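Local coordinates for protein beta-1,4-galactanase (Thielavia heterothallica, PDB 1HJS) that hydrolyses beta-1,4-galactosidic linkages in type I arabinogalactans as a family 53 glycoside hydrolase of clan GH-A, at residues S131-R137 with I175-N181; G182-Q188 with S229-M233. All blocks are in the same frame, centred on the assembly; numbering follows the deposited sequence.

Contact 1: S131-R137 with I175-N181; sequences SIGNEIR and IMIHLDN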
loop_
_atom_site.group_PDB
_atom_site.type_symbol
_atom_site.label_atom_id
_atom_site.label_comp_id
_atom_site.label_asym_id
_atom_site.label_seq_id
_atom_site.Cartn_x
_atom_site.Cartn_y
_atom_site.Cartn_z
ATOM N N SER A 131 -7.806 -2.030 0.729
ATOM C CA SER A 131 -7.352 -2.167 2.103
ATOM C C SER A 131 -8.231 -1.264 2.949
ATOM O O SER A 131 -8.474 -0.110 2.595
ATOM C CB SER A 131 -5.875 -1.765 2.263
ATOM O OG SER A 131 -5.675 -0.368 2.126
ATOM N N ILE A 132 -8.745 -1.806 4.046
ATOM C CA ILE A 132 -9.570 -1.019 4.946
ATOM C C ILE A 132 -8.638 -0.427 6.001
ATOM O O ILE A 132 -8.522 -0.933 7.122
ATOM C CB ILE A 132 -10.685 -1.886 5.593
ATOM C CG1 ILE A 132 -10.105 -3.195 6.132
ATOM C CG2 ILE A 132 -11.758 -2.188 4.552
ATOM C CD1 ILE A 132 -11.145 -4.113 6.758
ATOM N N GLY A 133 -7.963 0.648 5.602
ATOM C CA GLY A 133 -7.023 1.326 6.471
ATOM C C GLY A 133 -5.603 1.209 5.934
ATOM O O GLY A 133 -5.301 0.320 5.137
ATOM N N ASN A 134 -4.730 2.110 6.369
ATOM C CA ASN A 134 -3.332 2.090 5.947
ATOM C C ASN A 134 -2.472 2.011 7.202
ATOM O O ASN A 134 -2.542 2.894 8.059
ATOM C CB ASN A 134 -2.985 3.364 5.168
ATOM C CG ASN A 134 -1.565 3.338 4.613
ATOM O OD1 ASN A 134 -1.297 2.715 3.583
ATOM N ND2 ASN A 134 -0.649 4.003 5.303
ATOM N N GLU A 135 -1.669 0.953 7.302
ATOM C CA GLU A 135 -0.788 0.730 8.453
ATOM C C GLU A 135 -1.521 0.978 9.768
ATOM O O GLU A 135 -1.104 1.808 10.574
ATOM C CB GLU A 135 0.448 1.634 8.367
ATOM C CG GLU A 135 1.268 1.427 7.096
ATOM C CD GLU A 135 2.625 2.107 7.151
ATOM O OE1 GLU A 135 2.766 3.084 7.912
ATOM O OE2 GLU A 135 3.546 1.675 6.426
ATOM N N ILE A 136 -2.601 0.234 9.989
ATOM C CA ILE A 136 -3.402 0.410 11.196
ATOM C C ILE A 136 -2.893 -0.385 12.395
ATOM O O ILE A 136 -3.678 -0.887 13.204
ATOM C CB ILE A 136 -4.883 0.054 10.923
ATOM C CG1 ILE A 136 -5.002 -1.375 10.382
ATOM C CG2 ILE A 136 -5.471 1.044 9.924
ATOM C CD1 ILE A 136 -6.450 -1.837 10.204
ATOM N N ARG A 137 -1.569 -0.473 12.510
ATOM C CA ARG A 137 -0.914 -1.200 13.598
ATOM C C ARG A 137 -1.223 -0.604 14.975
ATOM O O ARG A 137 -1.155 -1.298 15.995
ATOM C CB ARG A 137 0.593 -1.195 13.371
ATOM C CG ARG A 137 1.380 -2.039 14.346
ATOM C CD ARG A 137 2.781 -1.465 14.466
ATOM N NE ARG A 137 2.836 -0.395 15.447
ATOM C CZ ARG A 137 3.757 0.562 15.471
ATOM N NH1 ARG A 137 4.714 0.607 14.551
ATOM N NH2 ARG A 137 3.738 1.462 16.442
ATOM N N ILE A 175 -10.436 -8.073 0.161
ATOM C CA ILE A 175 -10.347 -7.118 1.258
ATOM C C ILE A 175 -9.060 -7.336 2.041
ATOM O O ILE A 175 -8.765 -8.445 2.487
ATOM C CB ILE A 175 -11.568 -7.238 2.183
ATOM C CG1 ILE A 175 -12.837 -6.938 1.380
ATOM C CG2 ILE A 175 -11.441 -6.266 3.347
ATOM C CD1 ILE A 175 -14.127 -7.183 2.135
ATOM N N MET A 176 -8.295 -6.264 2.208
ATOM C CA MET A 176 -7.014 -6.350 2.899
ATOM C C MET A 176 -6.878 -5.502 4.154
ATOM O O MET A 176 -7.418 -4.404 4.237
ATOM C CB MET A 176 -5.895 -5.953 1.932
ATOM C CG MET A 176 -4.532 -5.767 2.590
ATOM S SD MET A 176 -3.347 -5.023 1.452
ATOM C CE MET A 176 -2.976 -6.412 0.405
ATOM N N ILE A 177 -6.157 -6.043 5.131
ATOM C CA ILE A 177 -5.845 -5.336 6.366
ATOM C C ILE A 177 -4.342 -5.135 6.229
ATOM O O ILE A 177 -3.600 -6.081 5.949
ATOM C CB ILE A 177 -6.177 -6.166 7.621
ATOM C CG1 ILE A 177 -7.696 -6.187 7.826
ATOM C CG2 ILE A 177 -5.491 -5.564 8.844
ATOM C CD1 ILE A 177 -8.161 -7.051 8.995
ATOM N N HIS A 178 -3.906 -3.894 6.415
ATOM C CA HIS A 178 -2.511 -3.522 6.239
ATOM C C HIS A 178 -1.828 -2.975 7.491
ATOM O O HIS A 178 -2.255 -1.968 8.050
ATOM C CB HIS A 178 -2.442 -2.478 5.110
ATOM C CG HIS A 178 -1.095 -1.851 4.923
ATOM N ND1 HIS A 178 -0.932 -0.615 4.332
ATOM C CD2 HIS A 178 0.150 -2.286 5.235
ATOM C CE1 HIS A 178 0.355 -0.315 4.292
ATOM N NE2 HIS A 178 1.032 -1.312 4.833
ATOM N N LEU A 179 -0.758 -3.653 7.908
ATOM C CA LEU A 179 0.042 -3.261 9.067
ATOM C C LEU A 179 1.465 -2.935 8.599
ATOM O O LEU A 179 1.919 -3.433 7.567
ATOM C CB LEU A 179 0.101 -4.409 10.084
ATOM C CG LEU A 179 -1.002 -4.531 11.142
ATOM C CD1 LEU A 179 -2.366 -4.314 10.534
ATOM C CD2 LEU A 179 -0.889 -5.896 11.821
ATOM N N ASP A 180 2.168 -2.100 9.354
ATOM C CA ASP A 180 3.541 -1.748 9.000
ATOM C C ASP A 180 4.497 -2.818 9.540
ATOM O O ASP A 180 4.058 -3.835 10.082
ATOM C CB ASP A 180 3.896 -0.383 9.593
ATOM C CG ASP A 180 4.011 -0.416 11.105
ATOM O OD1 ASP A 180 3.206 -1.119 11.750
ATOM O OD2 ASP A 180 4.905 0.267 11.648
ATOM N N ASN A 181 5.797 -2.583 9.379
ATOM C CA ASN A 181 6.840 -3.493 9.860
ATOM C C ASN A 181 6.543 -4.984 9.667
ATOM O O ASN A 181 6.433 -5.743 10.638
ATOM C CB ASN A 181 7.128 -3.216 11.344
ATOM C CG ASN A 181 7.618 -1.796 11.591
ATOM O OD1 ASN A 181 8.201 -1.165 10.708
ATOM N ND2 ASN A 181 7.395 -1.292 12.802
HETATM O O HOH W 1 -2.825 -0.479 2.166
HETATM O O HOH W 2 -5.870 -1.958 6.549
#
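His178, Arg137 and Asp180 bury more surface than any other residues where the ends of two parallel strands of the TIM barrel, 129-132 and 174-179, meet. The His178 ring stands with Glu135 N above one face, near the rim, and its CE1 lies 3.4 Å from Glu135 CG. His178 CG is anti to the backbone N (chi1 172°), which brings the imidazole alongside the Glu135 side chain, both pointing the same way, with carboxylate and ring planes 68° apart. The backbone joins the segments at two points: Ile136 N donates to His178 O at 3.0 Å, and Ile132 N to Met176 O at 2.9 Å. One water bridges His178 ND1 and Ser131 OG. Farther along, Arg137 NH1 forms a salt bridge with Asp180 OD2 at 2.9 Å; the hydrogen bond within it is weak, bent to 127° at the hydrogen, and OD2 lies at the guanidinium edge, near its plane. Asp180 CB meanwhile packs 3.7 Å from Glu135 CD. Outside the segments, Asn134 touches the nucleophile Glu245. Ser212 OG hydrogen-bonds both Glu135 OE2 and His178 NE2, so the proton donor and the histidine share one hydroxyl, consistent with a carboxylate fixed in the active site.

Contact 2: G182-Q188 with S229-M233; sequences GWDWGTQ and SLDNM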
loop_
_atom_site.group_PDB
_atom_site.type_symbol
_atom_site.label_atom_id
_atom_site.label_comp_id
_atom_site.label_asym_id
_atom_site.label_seq_id
_atom_site.Cartn_x
_atom_site.Cartn_y
_atom_site.Cartn_z
ATOM N N GLY A 182 6.444 -5.404 8.410
ATOM C CA GLY A 182 6.159 -6.796 8.113
ATOM C C GLY A 182 7.157 -7.781 8.688
ATOM O O GLY A 182 6.847 -8.965 8.833
ATOM N N TRP A 183 8.352 -7.299 9.015
ATOM C CA TRP A 183 9.401 -8.148 9.575
ATOM C C TRP A 183 9.189 -8.439 11.058
ATOM O O TRP A 183 9.791 -9.362 11.604
ATOM C CB TRP A 183 10.763 -7.471 9.409
ATOM C CG TRP A 183 10.781 -6.070 9.950
ATOM C CD1 TRP A 183 10.524 -4.921 9.255
ATOM C CD2 TRP A 183 11.010 -5.674 11.308
ATOM N NE1 TRP A 183 10.579 -3.837 10.094
ATOM C CE2 TRP A 183 10.877 -4.268 11.361
ATOM C CE3 TRP A 183 11.315 -6.369 12.486
ATOM C CZ2 TRP A 183 11.040 -3.543 12.545
ATOM C CZ3 TRP A 183 11.476 -5.644 13.670
ATOM C CH2 TRP A 183 11.339 -4.245 13.685
ATOM N N ASP A 184 8.341 -7.641 11.699
ATOM C CA ASP A 184 8.073 -7.772 13.132
ATOM C C ASP A 184 6.937 -8.743 13.443
ATOM O O ASP A 184 5.795 -8.325 13.641
ATOM C CB ASP A 184 7.750 -6.390 13.709
ATOM C CG ASP A 184 7.656 -6.388 15.224
ATOM O OD1 ASP A 184 7.740 -7.469 15.838
ATOM O OD2 ASP A 184 7.492 -5.288 15.798
ATOM N N TRP A 185 7.255 -10.035 13.493
ATOM C CA TRP A 185 6.255 -11.059 13.783
ATOM C C TRP A 185 5.531 -10.803 15.104
ATOM O O TRP A 185 4.305 -10.917 15.181
ATOM C CB TRP A 185 6.909 -12.450 13.815
ATOM C CG TRP A 185 6.048 -13.518 14.447
ATOM C CD1 TRP A 185 6.364 -14.286 15.535
ATOM C CD2 TRP A 185 4.732 -13.921 14.042
ATOM N NE1 TRP A 185 5.325 -15.140 15.832
ATOM C CE2 TRP A 185 4.311 -14.936 14.931
ATOM C CE3 TRP A 185 3.865 -13.525 13.013
ATOM C CZ2 TRP A 185 3.064 -15.561 14.822
ATOM C CZ3 TRP A 185 2.623 -14.147 12.904
ATOM C CH2 TRP A 185 2.236 -15.154 13.805
ATOM N N GLY A 186 6.290 -10.460 16.140
ATOM C CA GLY A 186 5.683 -10.206 17.437
ATOM C C GLY A 186 4.522 -9.230 17.367
ATOM O O GLY A 186 3.464 -9.456 17.960
ATOM N N THR A 187 4.708 -8.143 16.627
ATOM C CA THR A 187 3.662 -7.140 16.500
ATOM C C THR A 187 2.511 -7.607 15.612
ATOM O O THR A 187 1.343 -7.380 15.940
ATOM C CB THR A 187 4.244 -5.815 15.968
ATOM O OG1 THR A 187 5.184 -5.305 16.925
ATOM C CG2 THR A 187 3.137 -4.786 15.754
ATOM N N GLN A 188 2.830 -8.259 14.497
ATOM C CA GLN A 188 1.784 -8.763 13.607
ATOM C C GLN A 188 0.887 -9.709 14.415
ATOM O O GLN A 188 -0.339 -9.607 14.384
ATOM C CB GLN A 188 2.387 -9.544 12.431
ATOM C CG GLN A 188 3.296 -8.745 11.485
ATOM C CD GLN A 188 2.555 -7.678 10.693
ATOM O OE1 GLN A 188 1.451 -7.905 10.197
ATOM N NE2 GLN A 188 3.173 -6.512 10.553
ATOM N N SER A 229 8.532 -13.917 9.569
ATOM C CA SER A 229 7.268 -13.288 9.946
ATOM C C SER A 229 6.141 -13.674 8.987
ATOM O O SER A 229 5.077 -14.109 9.416
ATOM C CB SER A 229 7.424 -11.765 9.973
ATOM O OG SER A 229 6.228 -11.131 10.384
ATOM N N LEU A 230 6.375 -13.517 7.688
ATOM C CA LEU A 230 5.353 -13.854 6.704
ATOM C C LEU A 230 4.977 -15.332 6.804
ATOM O O LEU A 230 3.799 -15.677 6.757
ATOM C CB LEU A 230 5.839 -13.513 5.289
ATOM C CG LEU A 230 6.139 -12.027 5.034
ATOM C CD1 LEU A 230 6.432 -11.810 3.555
ATOM C CD2 LEU A 230 4.954 -11.170 5.463
ATOM N N ASP A 231 5.973 -16.203 6.954
ATOM C CA ASP A 231 5.702 -17.634 7.089
ATOM C C ASP A 231 4.773 -17.877 8.280
ATOM O O ASP A 231 3.827 -18.655 8.194
ATOM C CB ASP A 231 7.002 -18.414 7.305
ATOM C CG ASP A 231 7.636 -18.900 6.003
ATOM O OD1 ASP A 231 7.072 -18.671 4.909
ATOM O OD2 ASP A 231 8.710 -19.532 6.079
ATOM N N ASN A 232 5.051 -17.204 9.393
ATOM C CA ASN A 232 4.239 -17.366 10.596
ATOM C C ASN A 232 2.817 -16.857 10.395
ATOM O O ASN A 232 1.855 -17.473 10.863
ATOM C CB ASN A 232 4.891 -16.643 11.778
ATOM C CG ASN A 232 6.179 -17.312 12.227
ATOM O OD1 ASN A 232 6.451 -18.456 11.867
ATOM N ND2 ASN A 232 6.969 -16.606 13.023
ATOM N N MET A 233 2.686 -15.728 9.706
ATOM C CA MET A 233 1.373 -15.154 9.438
ATOM C C MET A 233 0.572 -16.107 8.559
ATOM O O MET A 233 -0.623 -16.328 8.781
ATOM C CB MET A 233 1.517 -13.812 8.721
ATOM C CG MET A 233 2.162 -12.726 9.565
ATOM S SD MET A 233 2.607 -11.268 8.594
ATOM C CE MET A 233 0.977 -10.716 8.048
#
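This is a helix-to-helix contact on the outer layer of the TIM barrel, where the N-terminal end of helix 185-196 and the loop leading into it pack against helix 223-237. A CH-pi contact at Trp185 and a hydrogen bond from Ser229 hold the two together. Trp185 buries 93 Å² here, more than any other residue of the contact. Its indole lies across the Asn232 side chain in a CH-pi contact: Asn232 CB sits 3.3 Å from the centroid of the six-membered ring and only 4° off its normal, while Asn232 ND2 lies over the same face, 3.5 Å from Trp185 CD1. The amide plane is turned 65° from the ring, so the two flat groups do not stack. At the far rim Trp185 CZ3 meets Met233 CG at 3.7 Å. The first torsion swings the indole away from its own backbone N and lays it on helix 223-237, where it also touches Thr236 and Trp237. Were Trp185 replaced by an alanine, the Asn232 methylene and Met233 CG would probably lose their aromatic cover and a gap open between the helices. Deeper in, Gln188 OE1 lies 3.6 Å from Met233 CE, with Val211 of strand 208-212 against both side chains. Asp184 is the N-cap of helix 185-196: its OD1 takes a weak bond from Thr187 N, and its OD2 a short one, 2.6 Å, from Thr187 OG1, arriving from above the carboxylate plane. The loop before this cap is tied down by Ser229, whose hydroxyl donates to Gly182 O at 2.7 Å, tilted 26° from the carbonyl plane.

Overall arrangement
Contact 1 closes before contact 2 opens along the chain, and strand 174-179 runs through Asn181 and Gly182 directly into the turn that starts helix 185-196. Their centres lie 14 Å apart, at about 8 and 17 Å from the centre of the chain, so the pair steps from the barrel interior to its helical layer. They touch: Leu179 CD2 approaches Gln188 OE1 to 3.5 Å, and Arg137 CG packs 3.6 Å from Thr187 CG2. Strand 208-212, next to 174-179 in the sheet and lying in sequence between the two segments of contact 2, gives Ser212 to contact 1 and Val211 to contact 2. One continuous beta-alpha unit therefore links the proton-donor site with the outer helices.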